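Local coordinates for protein glutathione S-transferase domain (Xanthobacter autotrophicus, PDB 4HZ2) that binds glutathione and is probably a transferase of the glutathione S-transferase family, at residues B[110-113]-B[114-118]; B[127-130]-B[131-135]; B[176-179]-B[180-183]; B[220-223]-B[224-227]. All coordinates share one frame; numbering follows the deposited sequence.

Interaction 1. Residues B[110-113]-B[114-118]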
ATOM      1  N   THR B 110     -13.557   1.979  -5.845  1.00 14.22           N
ATOM      2  CA  THR B 110     -13.042   0.851  -5.073  1.00 12.54           C
ATOM      3  C   THR B 110     -12.083  -0.011  -5.898  1.00 13.64           C
ATOM      4  O   THR B 110     -11.027  -0.452  -5.390  1.00 14.48           O
ATOM      5  CB  THR B 110     -14.175   0.030  -4.490  1.00 15.70           C
ATOM      6  OG1 THR B 110     -14.763   0.796  -3.443  1.00 15.58           O
ATOM      7  CG2 THR B 110     -13.670  -1.289  -3.907  1.00 16.31           C
ATOM      8  N   ARG B 111     -12.430  -0.244  -7.166  1.00 14.42           N
ATOM      9  CA  ARG B 111     -11.507  -0.983  -8.045  1.00 15.01           C
ATOM     10  C   ARG B 111     -10.176  -0.257  -8.183  1.00 13.30           C
ATOM     11  O   ARG B 111      -9.108  -0.894  -8.186  1.00 13.95           O
ATOM     12  CB  ARG B 111     -12.104  -1.262  -9.421  1.00 15.21           C
ATOM     13  CG  ARG B 111     -13.315  -2.176  -9.356  1.00 18.47           C
ATOM     14  CD  ARG B 111     -12.947  -3.518  -8.754  1.00 23.49           C
ATOM     15  NE  ARG B 111     -14.051  -4.466  -8.887  1.00 20.88           N
ATOM     16  CZ  ARG B 111     -14.298  -5.437  -8.015  1.00 22.74           C
ATOM     17  NH1 ARG B 111     -13.497  -5.576  -6.966  1.00 19.77           N
ATOM     18  NH2 ARG B 111     -15.335  -6.260  -8.210  1.00 24.13           N
ATOM     19  N   VAL B 112     -10.234   1.084  -8.280  1.00 12.72           N
ATOM     20  CA  VAL B 112      -9.001   1.862  -8.301  1.00 14.57           C
ATOM     21  C   VAL B 112      -8.193   1.623  -7.001  1.00 14.16           C
ATOM     22  O   VAL B 112      -6.989   1.357  -7.039  1.00 12.79           O
ATOM     23  CB  VAL B 112      -9.246   3.383  -8.480  1.00 12.79           C
ATOM     24  CG1 VAL B 112      -7.951   4.149  -8.189  1.00 15.50           C
ATOM     25  CG2 VAL B 112      -9.740   3.695  -9.879  1.00 13.98           C
ATOM     26  N   HIS B 113      -8.839   1.761  -5.836  1.00 13.48           N
ATOM     27  CA  HIS B 113      -8.148   1.522  -4.560  1.00 14.06           C
ATOM     28  C   HIS B 113      -7.475   0.174  -4.535  1.00 14.34           C
ATOM     29  O   HIS B 113      -6.344   0.065  -4.059  1.00 13.94           O
ATOM     30  CB  HIS B 113      -9.105   1.629  -3.364  1.00 13.34           C
ATOM     31  CG  HIS B 113      -9.672   2.997  -3.179  1.00 12.56           C
ATOM     32  ND1 HIS B 113     -10.919   3.214  -2.638  1.00 14.24           N
ATOM     33  CD2 HIS B 113      -9.131   4.234  -3.391  1.00 13.95           C
ATOM     34  CE1 HIS B 113     -11.141   4.522  -2.558  1.00 16.06           C
ATOM     35  NE2 HIS B 113     -10.084   5.160  -3.025  1.00 17.31           N
ATOM     36  N   GLU B 114      -8.189  -0.859  -4.997  1.00 12.80           N
ATOM     37  CA  GLU B 114      -7.626  -2.225  -4.992  1.00 12.32           C
ATOM     38  C   GLU B 114      -6.311  -2.294  -5.755  1.00 11.83           C
ATOM     39  O   GLU B 114      -5.327  -2.857  -5.265  1.00 14.24           O
ATOM     40  CB  GLU B 114      -8.630  -3.234  -5.553  1.00 14.40           C
ATOM     41  CG  GLU B 114      -9.856  -3.383  -4.688  1.00 15.35           C
ATOM     42  CD  GLU B 114     -10.875  -4.306  -5.319  1.00 17.97           C
ATOM     43  OE1 GLU B 114     -10.719  -4.584  -6.539  1.00 18.41           O
ATOM     44  OE2 GLU B 114     -11.831  -4.729  -4.621  1.00 18.89           O
ATOM     45  N   TRP B 115      -6.281  -1.716  -6.952  1.00 13.53           N
ATOM     46  CA  TRP B 115      -5.039  -1.716  -7.719  1.00 12.44           C
ATOM     47  C   TRP B 115      -3.938  -0.901  -7.022  1.00 14.14           C
ATOM     48  O   TRP B 115      -2.754  -1.258  -7.114  1.00 14.82           O
ATOM     49  CB  TRP B 115      -5.255  -1.200  -9.152  1.00 15.28           C
ATOM     50  CG  TRP B 115      -6.002  -2.130  -9.999  1.00 13.56           C
ATOM     51  CD1 TRP B 115      -7.218  -1.908 -10.614  1.00 13.03           C
ATOM     52  CD2 TRP B 115      -5.550  -3.421 -10.458  1.00 14.39           C
ATOM     53  NE1 TRP B 115      -7.576  -3.024 -11.368  1.00 14.47           N
ATOM     54  CE2 TRP B 115      -6.545  -3.929 -11.325  1.00 14.24           C
ATOM     55  CE3 TRP B 115      -4.396  -4.184 -10.229  1.00 16.48           C
ATOM     56  CZ2 TRP B 115      -6.453  -5.200 -11.903  1.00 16.30           C
ATOM     57  CZ3 TRP B 115      -4.287  -5.458 -10.842  1.00 21.98           C
ATOM     58  CH2 TRP B 115      -5.318  -5.936 -11.676  1.00 23.12           C
ATOM     59  N   LEU B 116      -4.304   0.196  -6.352  1.00 12.62           N
ATOM     60  CA  LEU B 116      -3.264   0.988  -5.685  1.00 14.08           C
ATOM     61  C   LEU B 116      -2.641   0.216  -4.521  1.00 12.79           C
ATOM     62  O   LEU B 116      -1.427   0.340  -4.287  1.00 13.26           O
ATOM     63  CB  LEU B 116      -3.841   2.321  -5.153  1.00 13.61           C
ATOM     64  CG  LEU B 116      -4.426   3.286  -6.185  1.00 13.42           C
ATOM     65  CD1 LEU B 116      -4.969   4.527  -5.493  1.00 13.51           C
ATOM     66  CD2 LEU B 116      -3.357   3.693  -7.214  1.00 15.72           C
ATOM     67  N   PHE B 117      -3.443  -0.546  -3.755  1.00 13.10           N
ATOM     68  CA  PHE B 117      -2.856  -1.317  -2.669  1.00 15.41           C
ATOM     69  C   PHE B 117      -2.100  -2.541  -3.190  1.00 15.09           C
ATOM     70  O   PHE B 117      -1.024  -2.897  -2.668  1.00 14.57           O
ATOM     71  CB  PHE B 117      -3.892  -1.663  -1.570  1.00 13.88           C
ATOM     72  CG  PHE B 117      -4.334  -0.463  -0.811  1.00 13.10           C
ATOM     73  CD1 PHE B 117      -3.463   0.178   0.064  1.00 14.35           C
ATOM     74  CD2 PHE B 117      -5.593   0.048  -1.011  1.00 16.37           C
ATOM     75  CE1 PHE B 117      -3.848   1.336   0.762  1.00 14.53           C
ATOM     76  CE2 PHE B 117      -6.007   1.211  -0.343  1.00 15.58           C
ATOM     77  CZ  PHE B 117      -5.130   1.850   0.558  1.00 14.21           C
ATOM     78  N   PHE B 118      -2.647  -3.169  -4.237  1.00 14.27           N
ATOM     79  CA  PHE B 118      -1.883  -4.197  -4.945  1.00 14.73           C
ATOM     80  C   PHE B 118      -0.526  -3.669  -5.382  1.00 13.69           C
ATOM     81  O   PHE B 118       0.519  -4.328  -5.200  1.00 14.50           O
ATOM     82  CB  PHE B 118      -2.676  -4.757  -6.145  1.00 14.01           C
ATOM     83  CG  PHE B 118      -1.845  -5.548  -7.118  1.00 15.21           C
ATOM     84  CD1 PHE B 118      -1.608  -6.913  -6.915  1.00 18.06           C
ATOM     85  CD2 PHE B 118      -1.356  -4.947  -8.288  1.00 13.76           C
ATOM     86  CE1 PHE B 118      -0.861  -7.636  -7.844  1.00 16.17           C
ATOM     87  CE2 PHE B 118      -0.612  -5.667  -9.214  1.00 14.74           C
ATOM     88  CZ  PHE B 118      -0.389  -7.027  -8.999  1.00 16.28           C
TER
HETATM   89  O   HOH W   1      -9.353  -3.959  -8.765  1.00 18.11           O

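Interaction 2. Residues B[127-130]-B[131-135]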
ATOM      1  N   ILE B 127       9.353  -5.101  -8.368  1.00 18.59           N
ATOM      2  CA  ILE B 127       9.706  -4.474  -9.651  0.50 18.79           C
ATOM      3  C   ILE B 127      10.571  -3.236  -9.436  1.00 18.55           C
ATOM      4  O   ILE B 127      11.638  -3.096 -10.025  1.00 20.61           O
ATOM      5  CB  ILE B 127       8.452  -4.070 -10.473  0.50 21.26           C
ATOM      6  CG1 ILE B 127       7.494  -5.260 -10.627  0.50 25.93           C
ATOM      7  CG2 ILE B 127       8.845  -3.519 -11.842  0.50 24.50           C
ATOM      8  CD1 ILE B 127       8.049  -6.394 -11.456  0.50 27.51           C
ATOM      9  N   ALA B 128      10.109  -2.341  -8.578  1.00 21.25           N
ATOM     10  CA  ALA B 128      10.866  -1.125  -8.339  1.00 21.62           C
ATOM     11  C   ALA B 128      12.196  -1.478  -7.682  1.00 22.34           C
ATOM     12  O   ALA B 128      13.249  -0.945  -8.049  1.00 22.84           O
ATOM     13  CB  ALA B 128      10.071  -0.186  -7.465  1.00 17.75           C
ATOM     14  N   VAL B 129      12.155  -2.379  -6.706  1.00 20.55           N
ATOM     15  CA  VAL B 129      13.367  -2.760  -5.992  1.00 25.18           C
ATOM     16  C   VAL B 129      14.400  -3.447  -6.900  1.00 27.61           C
ATOM     17  O   VAL B 129      15.587  -3.102  -6.860  1.00 28.94           O
ATOM     18  CB  VAL B 129      13.039  -3.604  -4.748  1.00 27.61           C
ATOM     19  CG1 VAL B 129      14.318  -4.126  -4.086  1.00 30.72           C
ATOM     20  CG2 VAL B 129      12.204  -2.765  -3.777  1.00 30.80           C
ATOM     21  N   ALA B 130      13.967  -4.400  -7.727  1.00 23.98           N
ATOM     22  CA  ALA B 130      14.903  -5.058  -8.647  1.00 22.75           C
ATOM     23  C   ALA B 130      15.527  -4.055  -9.627  1.00 21.82           C
ATOM     24  O   ALA B 130      16.727  -4.103  -9.900  1.00 26.37           O
ATOM     25  CB  ALA B 130      14.226  -6.194  -9.413  1.00 23.21           C
ATOM     26  N   ARG B 131      14.714  -3.146 -10.158  1.00 20.82           N
ATOM     27  CA  ARG B 131      15.241  -2.076 -11.030  1.00 19.14           C
ATOM     28  C   ARG B 131      16.291  -1.214 -10.288  1.00 21.35           C
ATOM     29  O   ARG B 131      17.349  -0.871 -10.837  1.00 22.68           O
ATOM     30  CB  ARG B 131      14.116  -1.209 -11.598  1.00 17.53           C
ATOM     31  CG  ARG B 131      14.578   0.130 -12.199  1.00 18.77           C
ATOM     32  CD  ARG B 131      13.389   0.733 -12.924  1.00 19.01           C
ATOM     33  NE  ARG B 131      13.577   2.033 -13.570  1.00 17.51           N
ATOM     34  CZ  ARG B 131      13.435   3.203 -12.957  1.00 18.65           C
ATOM     35  NH1 ARG B 131      13.191   3.225 -11.640  1.00 17.29           N
ATOM     36  NH2 ARG B 131      13.550   4.348 -13.650  1.00 18.33           N
ATOM     37  N   TYR B 132      15.997  -0.888  -9.031  1.00 25.24           N
ATOM     38  CA  TYR B 132      16.907  -0.111  -8.212  1.00 23.80           C
ATOM     39  C   TYR B 132      18.247  -0.828  -7.996  1.00 19.50           C
ATOM     40  O   TYR B 132      19.328  -0.281  -8.245  1.00 30.61           O
ATOM     41  CB  TYR B 132      16.244   0.214  -6.883  1.00 27.58           C
ATOM     42  CG  TYR B 132      17.078   1.108  -6.006  1.00 29.81           C
ATOM     43  CD1 TYR B 132      17.210   2.463  -6.295  1.00 33.43           C
ATOM     44  CD2 TYR B 132      17.745   0.604  -4.904  1.00 36.96           C
ATOM     45  CE1 TYR B 132      17.977   3.287  -5.494  1.00 51.54           C
ATOM     46  CE2 TYR B 132      18.520   1.417  -4.104  1.00102.15           C
ATOM     47  CZ  TYR B 132      18.629   2.757  -4.403  1.00 86.75           C
ATOM     48  OH  TYR B 132      19.394   3.565  -3.604  1.00 72.39           O
ATOM     49  N   LEU B 133      18.173  -2.103  -7.608  1.00 24.87           N
ATOM     50  CA  LEU B 133      19.388  -2.859  -7.316  1.00 27.99           C
ATOM     51  C   LEU B 133      20.206  -3.171  -8.571  1.00 27.20           C
ATOM     52  O   LEU B 133      21.424  -3.085  -8.525  1.00 33.86           O
ATOM     53  CB  LEU B 133      19.084  -4.150  -6.549  1.00 32.57           C
ATOM     54  CG  LEU B 133      18.374  -3.982  -5.201  1.00 40.23           C
ATOM     55  CD1 LEU B 133      18.001  -5.343  -4.623  1.00 34.78           C
ATOM     56  CD2 LEU B 133      19.217  -3.180  -4.205  1.00 32.08           C
ATOM     57  N   LYS B 134      19.540  -3.537  -9.674  1.00 29.01           N
ATOM     58  CA  LYS B 134      20.229  -3.937 -10.923  1.00 26.38           C
ATOM     59  C   LYS B 134      20.702  -2.763 -11.776  1.00 26.70           C
ATOM     60  O   LYS B 134      21.834  -2.745 -12.279  1.00 32.87           O
ATOM     61  CB  LYS B 134      19.319  -4.768 -11.812  1.00 33.65           C
ATOM     62  CG  LYS B 134      18.990  -6.155 -11.313  1.00 44.29           C
ATOM     63  CD  LYS B 134      18.005  -6.785 -12.282  1.00 44.93           C
ATOM     64  CE  LYS B 134      17.597  -8.166 -11.822  1.00 45.44           C
ATOM     65  NZ  LYS B 134      18.670  -9.159 -12.124  1.00 87.82           N
ATOM     66  N   SER B 135      19.811  -1.809 -11.987  1.00 26.44           N
ATOM     67  CA  SER B 135      20.055  -0.744 -12.975  1.00 23.74           C
ATOM     68  C   SER B 135      20.390   0.618 -12.360  1.00 26.51           C
ATOM     69  O   SER B 135      20.938   1.501 -13.040  1.00 30.92           O
ATOM     70  CB  SER B 135      18.850  -0.640 -13.912  1.00 24.21           C
ATOM     71  OG  SER B 135      18.705  -1.857 -14.662  1.00 27.44           O
TER
HETATM   72  O   HOH W   2      13.658   1.667  -9.256  1.00 21.72           O

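Interaction 3. Residues B[176-179]-B[180-183]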
ATOM      1  N   PRO B 176      -8.821   5.174 -18.811  1.00 18.51           N
ATOM      2  CA  PRO B 176      -7.648   5.291 -17.926  1.00 17.70           C
ATOM      3  C   PRO B 176      -7.967   6.008 -16.606  1.00 17.56           C
ATOM      4  O   PRO B 176      -8.795   6.946 -16.575  1.00 18.09           O
ATOM      5  CB  PRO B 176      -6.667   6.156 -18.743  1.00 21.90           C
ATOM      6  CG  PRO B 176      -7.511   6.866 -19.749  1.00 22.83           C
ATOM      7  CD  PRO B 176      -8.722   6.011 -20.024  1.00 19.17           C
ATOM      8  N   THR B 177      -7.290   5.586 -15.541  1.00 15.02           N
ATOM      9  CA  THR B 177      -7.469   6.181 -14.217  1.00 16.47           C
ATOM     10  C   THR B 177      -6.113   6.222 -13.541  1.00 14.75           C
ATOM     11  O   THR B 177      -5.110   5.740 -14.107  1.00 16.55           O
ATOM     12  CB  THR B 177      -8.437   5.361 -13.319  1.00 19.15           C
ATOM     13  OG1 THR B 177      -7.888   4.045 -13.126  1.00 17.45           O
ATOM     14  CG2 THR B 177      -9.866   5.277 -13.922  1.00 18.42           C
ATOM     15  N   ILE B 178      -6.054   6.751 -12.310  1.00 15.02           N
ATOM     16  CA  ILE B 178      -4.787   6.700 -11.565  1.00 13.46           C
ATOM     17  C   ILE B 178      -4.339   5.265 -11.260  1.00 12.98           C
ATOM     18  O   ILE B 178      -3.170   5.050 -10.920  1.00 15.88           O
ATOM     19  CB  ILE B 178      -4.834   7.508 -10.253  1.00 14.63           C
ATOM     20  CG1 ILE B 178      -5.942   7.018  -9.323  1.00 14.53           C
ATOM     21  CG2 ILE B 178      -4.977   8.994 -10.564  1.00 16.59           C
ATOM     22  CD1 ILE B 178      -5.835   7.590  -7.907  1.00 14.43           C
ATOM     23  N   ALA B 179      -5.240   4.284 -11.356  1.00 13.57           N
ATOM     24  CA  ALA B 179      -4.758   2.903 -11.216  1.00 14.19           C
ATOM     25  C   ALA B 179      -3.759   2.586 -12.338  1.00 15.78           C
ATOM     26  O   ALA B 179      -2.687   2.018 -12.076  1.00 15.97           O
ATOM     27  CB  ALA B 179      -5.917   1.936 -11.229  1.00 15.86           C
ATOM     28  N   ASP B 180      -4.083   2.967 -13.585  1.00 15.23           N
ATOM     29  CA  ASP B 180      -3.130   2.746 -14.677  1.00 14.30           C
ATOM     30  C   ASP B 180      -1.833   3.509 -14.425  1.00 12.69           C
ATOM     31  O   ASP B 180      -0.743   2.990 -14.644  1.00 15.73           O
ATOM     32  CB  ASP B 180      -3.710   3.096 -16.049  1.00 15.46           C
ATOM     33  CG  ASP B 180      -5.025   2.403 -16.306  1.00 14.12           C
ATOM     34  OD1 ASP B 180      -5.043   1.187 -16.674  1.00 16.94           O
ATOM     35  OD2 ASP B 180      -6.073   3.027 -16.068  1.00 17.59           O
ATOM     36  N   LEU B 181      -1.934   4.774 -13.997  1.00 15.83           N
ATOM     37  CA  LEU B 181      -0.724   5.555 -13.722  1.00 16.02           C
ATOM     38  C   LEU B 181       0.154   4.880 -12.649  1.00 15.37           C
ATOM     39  O   LEU B 181       1.369   4.764 -12.835  1.00 14.80           O
ATOM     40  CB  LEU B 181      -1.069   6.992 -13.283  1.00 16.08           C
ATOM     41  CG  LEU B 181      -1.831   7.886 -14.270  1.00 16.15           C
ATOM     42  CD1 LEU B 181      -2.012   9.317 -13.734  1.00 17.98           C
ATOM     43  CD2 LEU B 181      -1.111   7.908 -15.622  1.00 19.53           C
ATOM     44  N   ALA B 182      -0.470   4.431 -11.550  1.00 13.93           N
ATOM     45  CA  ALA B 182       0.279   3.861 -10.446  1.00 13.81           C
ATOM     46  C   ALA B 182       1.081   2.632 -10.880  1.00 12.06           C
ATOM     47  O   ALA B 182       2.220   2.464 -10.457  1.00 15.80           O
ATOM     48  CB  ALA B 182      -0.608   3.514  -9.251  1.00 15.14           C
ATOM     49  N   LEU B 183       0.483   1.774 -11.714  1.00 13.80           N
ATOM     50  CA  LEU B 183       1.175   0.547 -12.150  0.50 14.59           C
ATOM     51  C   LEU B 183       2.071   0.792 -13.367  1.00 14.75           C
ATOM     52  O   LEU B 183       3.023   0.028 -13.612  1.00 16.12           O
ATOM     53  CB  LEU B 183       0.184  -0.606 -12.370  0.50 16.07           C
ATOM     54  CG  LEU B 183      -0.252  -1.209 -11.012  0.50 13.50           C
ATOM     55  CD1 LEU B 183      -1.661  -1.778 -11.032  0.50 18.51           C
ATOM     56  CD2 LEU B 183       0.751  -2.225 -10.471  0.50  8.43           C
TER
HETATM   57  O   HOH W   3      -8.464   2.402 -15.339  1.00 16.97           O

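Interaction 4. Residues B[220-223]-B[224-227]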
ATOM      1  N   PRO B 220      13.180   8.415 -18.830  1.00 16.43           N
ATOM      2  CA  PRO B 220      14.269   7.971 -19.729  1.00 17.78           C
ATOM      3  C   PRO B 220      15.073   6.823 -19.088  1.00 20.30           C
ATOM      4  O   PRO B 220      15.029   6.641 -17.857  1.00 18.69           O
ATOM      5  CB  PRO B 220      15.127   9.235 -19.897  1.00 19.12           C
ATOM      6  CG  PRO B 220      14.225  10.395 -19.481  1.00 22.62           C
ATOM      7  CD  PRO B 220      13.358   9.811 -18.387  1.00 18.12           C
ATOM      8  N   PRO B 221      15.826   6.064 -19.907  1.00 19.39           N
ATOM      9  CA  PRO B 221      16.625   4.973 -19.341  1.00 21.35           C
ATOM     10  C   PRO B 221      17.576   5.471 -18.250  1.00 16.99           C
ATOM     11  O   PRO B 221      18.229   6.514 -18.413  1.00 19.97           O
ATOM     12  CB  PRO B 221      17.413   4.449 -20.560  1.00 22.05           C
ATOM     13  CG  PRO B 221      16.581   4.838 -21.739  1.00 24.83           C
ATOM     14  CD  PRO B 221      15.993   6.171 -21.369  1.00 22.68           C
ATOM     15  N   LEU B 222      17.678   4.730 -17.157  1.00 21.55           N
ATOM     16  CA  LEU B 222      18.543   5.126 -16.036  1.00 16.49           C
ATOM     17  C   LEU B 222      19.977   5.378 -16.468  1.00 21.11           C
ATOM     18  O   LEU B 222      20.622   6.300 -15.969  1.00 23.20           O
ATOM     19  CB  LEU B 222      18.510   4.061 -14.938  1.00 20.89           C
ATOM     20  CG  LEU B 222      17.209   3.977 -14.131  1.00 20.52           C
ATOM     21  CD1 LEU B 222      17.371   2.967 -13.006  1.00 22.57           C
ATOM     22  CD2 LEU B 222      16.864   5.368 -13.584  1.00 22.47           C
ATOM     23  N   ASP B 223      20.482   4.565 -17.397  1.00 22.01           N
ATOM     24  CA  ASP B 223      21.834   4.744 -17.913  1.00 24.71           C
ATOM     25  C   ASP B 223      22.092   6.133 -18.488  1.00 23.69           C
ATOM     26  O   ASP B 223      23.237   6.555 -18.590  1.00 27.69           O
ATOM     27  CB  ASP B 223      22.117   3.717 -19.006  1.00 33.90           C
ATOM     28  CG  ASP B 223      22.476   2.360 -18.447  1.00 46.14           C
ATOM     29  OD1 ASP B 223      22.420   2.192 -17.208  1.00 60.02           O
ATOM     30  OD2 ASP B 223      22.835   1.468 -19.247  1.00 64.14           O
ATOM     31  N   GLU B 224      21.020   6.827 -18.869  1.00 21.19           N
ATOM     32  CA  GLU B 224      21.119   8.112 -19.568  1.00 20.69           C
ATOM     33  C   GLU B 224      20.871   9.286 -18.659  1.00 20.82           C
ATOM     34  O   GLU B 224      21.127  10.427 -19.051  1.00 23.43           O
ATOM     35  CB  GLU B 224      20.107   8.185 -20.706  1.00 21.85           C
ATOM     36  CG  GLU B 224      20.329   7.123 -21.761  1.00 28.96           C
ATOM     37  CD  GLU B 224      21.724   7.188 -22.377  1.00 27.25           C
ATOM     38  OE1 GLU B 224      22.404   8.255 -22.280  1.00 40.88           O
ATOM     39  OE2 GLU B 224      22.129   6.172 -22.989  1.00 36.69           O
ATOM     40  N   ILE B 225      20.301   9.035 -17.486  1.00 22.01           N
ATOM     41  CA  ILE B 225      19.984  10.147 -16.590  1.00 22.76           C
ATOM     42  C   ILE B 225      20.680  10.143 -15.238  1.00 20.45           C
ATOM     43  O   ILE B 225      20.688  11.195 -14.552  1.00 23.22           O
ATOM     44  CB  ILE B 225      18.465  10.305 -16.396  1.00 22.42           C
ATOM     45  CG1 ILE B 225      17.877   9.017 -15.789  1.00 21.64           C
ATOM     46  CG2 ILE B 225      17.806  10.691 -17.723  1.00 22.76           C
ATOM     47  CD1 ILE B 225      16.466   9.200 -15.278  1.00 21.02           C
ATOM     48  N   LEU B 226      21.282   9.012 -14.866  1.00 25.30           N
ATOM     49  CA  LEU B 226      21.976   8.895 -13.592  1.00 28.13           C
ATOM     50  C   LEU B 226      23.475   9.129 -13.723  1.00 40.25           C
ATOM     51  O   LEU B 226      24.085   8.707 -14.707  1.00 33.68           O
ATOM     52  CB  LEU B 226      21.776   7.495 -12.995  1.00 33.73           C
ATOM     53  CG  LEU B 226      20.380   7.066 -12.557  1.00 35.52           C
ATOM     54  CD1 LEU B 226      20.496   5.731 -11.846  1.00 35.17           C
ATOM     55  CD2 LEU B 226      19.740   8.107 -11.644  1.00 34.61           C
ATOM     56  N   PRO B 227      24.073   9.780 -12.712  1.00 54.91           N
ATOM     57  CA  PRO B 227      25.522   9.939 -12.621  1.00 46.54           C
ATOM     58  C   PRO B 227      26.157   8.673 -12.056  1.00 64.46           C
ATOM     59  O   PRO B 227      26.924   8.002 -12.750  1.00 67.22           O
ATOM     60  CB  PRO B 227      25.680  11.089 -11.630  1.00 81.32           C
ATOM     61  CG  PRO B 227      24.498  10.956 -10.728  1.00 71.84           C
ATOM     62  CD  PRO B 227      23.374  10.416 -11.577  1.00 47.56           C
TER

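Interaction 1. Residues B[110-113]-B[114-118]
E114 and R111, three residues apart on helix 107-137, run their side chains alongside each other in the same direction and join in a salt bridge. R111 NH1 lies 3.0 Å from E114 OE1, reaching it on the syn side of the carboxylate and slightly out of its plane. The two flat groups are turned 47° against each other. The R111 chain gets there by bending at chi2 (-60°), while E114 runs out straight beyond CG, which itself passes 3.2 Å from T110 O. A water donates to E114 OE1 at 2.7 Å and to R111 O, sitting over one face of the W115 indole near its rim. V112 and L116 also point the same way, V112 CG1 4.0 Å from L116 CD1, on the flank that faces helix 178-187. F117 is swung so that its CD2 passes 3.1 Å from H113 O, the carbonyl that accepts from F117 N. This is an ordinary alpha-helical turn set in the subunit interface: F117 stacks on F117 of the second subunit, and T110 OG1 bonds to H94 of that chain. R86 of the second subunit makes its own salt bridge to E114 OE1 and a cation-pi contact with W115, while R111 NH1 also donates to A84 O across the interface. With an alanine here instead of the glutamate, R111 and R86 of the second subunit would probably both lose their shared counter-charge. Gripped by two arginines and a water, the buried E114 OE1 is likely to stay ionised, tying an intrahelical pair to the dimer contact.

Interaction 2. Residues B[127-130]-B[131-135]
V129 and L133 meet because of their first torsions: V129 CG1 stands anti to the backbone N (chi1 174°), whereas L133 CG lies beside its own N (chi1 -59°) and reaches back along the helix. The two side chains run side by side in the same direction, V129 CG1 3.9 Å from L133 CD1. L133 CG also passes 3.4 Å from V129 O, the carbonyl that takes the L133 amide hydrogen. Unlike L133, R131 sets CG anti to N (chi1 164°) and stretches its chain as far as NE, which carries the guanidinium away from the helix. R131 NH1 gives a hydrogen to a water 2.9 Å away, and that water donates to A128 O, already bonded to Y132 N, so one carbonyl serves both the helix and the water. These are successive turns of helix 107-137, the long helix that opens the all-helical C-terminal domain of the glutathione transferase fold. At 132-135 the helix widens into a pi-type turn. K134 N nevertheless bonds to A130 O at 2.9 Å, and the aliphatic part of the K134 side chain lies over the same carbonyl, with K134 CB 3.3 Å from A130 O. The charged ends are held from outside: R131 NE by a salt bridge to E192, R131 NH2 by G30 O, and K134 NZ by a salt bridge to D194. A130 and V129 turn to helix 144-165, while the Y132 side chain lies about 6 Å from bound glutathione and its ring meets that of W136.

Interaction 3. Residues B[176-179]-B[180-183]
D180 folds its carboxylate back over the start of its own helix to take the amide hydrogen of T177, three residues earlier. D180 OD2 lies 2.9 Å from T177 N and uses its anti lone pair, the one away from OD1. T177 OG1 in turn caps the helix by accepting from A179 N at 3.2 Å, with the hydroxyl set between the backbone N and the carbonyl carbon (chi1 61°), where it faces the first turn. T177, as N-cap, and D180 form a capping box, as in the Thr/Ser-X-X-Asp box familiar from the corresponding helix of other glutathione transferases. A water bridges the two side chains, 2.8 Å from T177 OG1 and 2.6 Å from D180 OD2, and donates to the carboxylate. T177 O receives L181 N in a weak bond, and the first firm helical bond is from A182 N to I178 O, 2.8 Å. The negative carboxylate would probably be steadied by the positive end of the helix. With a leucine here instead of the aspartate, T177 N would probably lose its acceptor and the first turn be free to fray. D180 OD1 is taken by W206 NE1 and L171 N, which ties the box to the backbone at L171 and to helix 201-211. Around it, I178 packs on helices 88-96, 107-137 and 32-43, L181 reaches I40 and L43 of helix 32-43, and A182 lies against L116 of helix 107-137.

Interaction 4. Residues B[220-223]-B[224-227]
L226 leans back over L222, one turn earlier, and meets it along its length. L226 CB stands 3.4 Å from L222 O. L226 CG, set beside the backbone N (chi1 -66°), stays near that carbonyl and comes 4.0 Å from L222 CD2. At the tip, L226 CD1 lies 4.0 Å from L222 CB and equally close to CD2, the two leucines pointing the same way. The backbone draws them together: L222 O accepts from L226 N at 3.0 Å, nearly head-on, and from I225 N at 3.1 Å, the second donor standing 66° above the carbonyl plane. This short, weakly bonded turn, 222-225, is the last helical piece of the chain, laid at the surface against the far end of helix 107-137, where L222 packs on R131, S135 and W136 and L226 on W136. E192 OE2 accepts from L222 N at the start of the turn. I225 sits with CG1 in the cramped place between N and carbonyl carbon (chi1 60°), 3.6 Å from P221 O. Its other branch, I225 CG2, meets the ring of P220 across the turn, 3.7 Å from P220 CB, the two side chains crossing at about a right angle. P221 O accepts from E224 N, 2.8 Å away and well above the carbonyl plane, and more weakly from I225 N. The E224 chain bends at chi2 past the D223 carbonyl on the outer, exposed side, and D223 OD1 has a long, weak ion pair with R138.

All four contacts lie in the C-terminal helical region. Interactions 1 and 3 touch, L116 CD2 being 3.4 Å from A182 CB, so the interface turn of helix 107-137 backs directly onto the capped start of helix 178-187. Interactions 2 and 4 touch at the other end, R131 NH2 being 3.5 Å from L222 CD2; E192 serves both, binding R131 and L222 N. Interactions 1 and 2 share helix 107-137, centres 23 Å apart. The F117 side chain comes within about 5 Å of one bound glutathione, that of Y132 within about 6 Å of another. Among glutathione-binding residues, A128 lies about 5 Å from N33, Y132 about 5 Å from S55 and A182 about 7 Å from S88, between side chains.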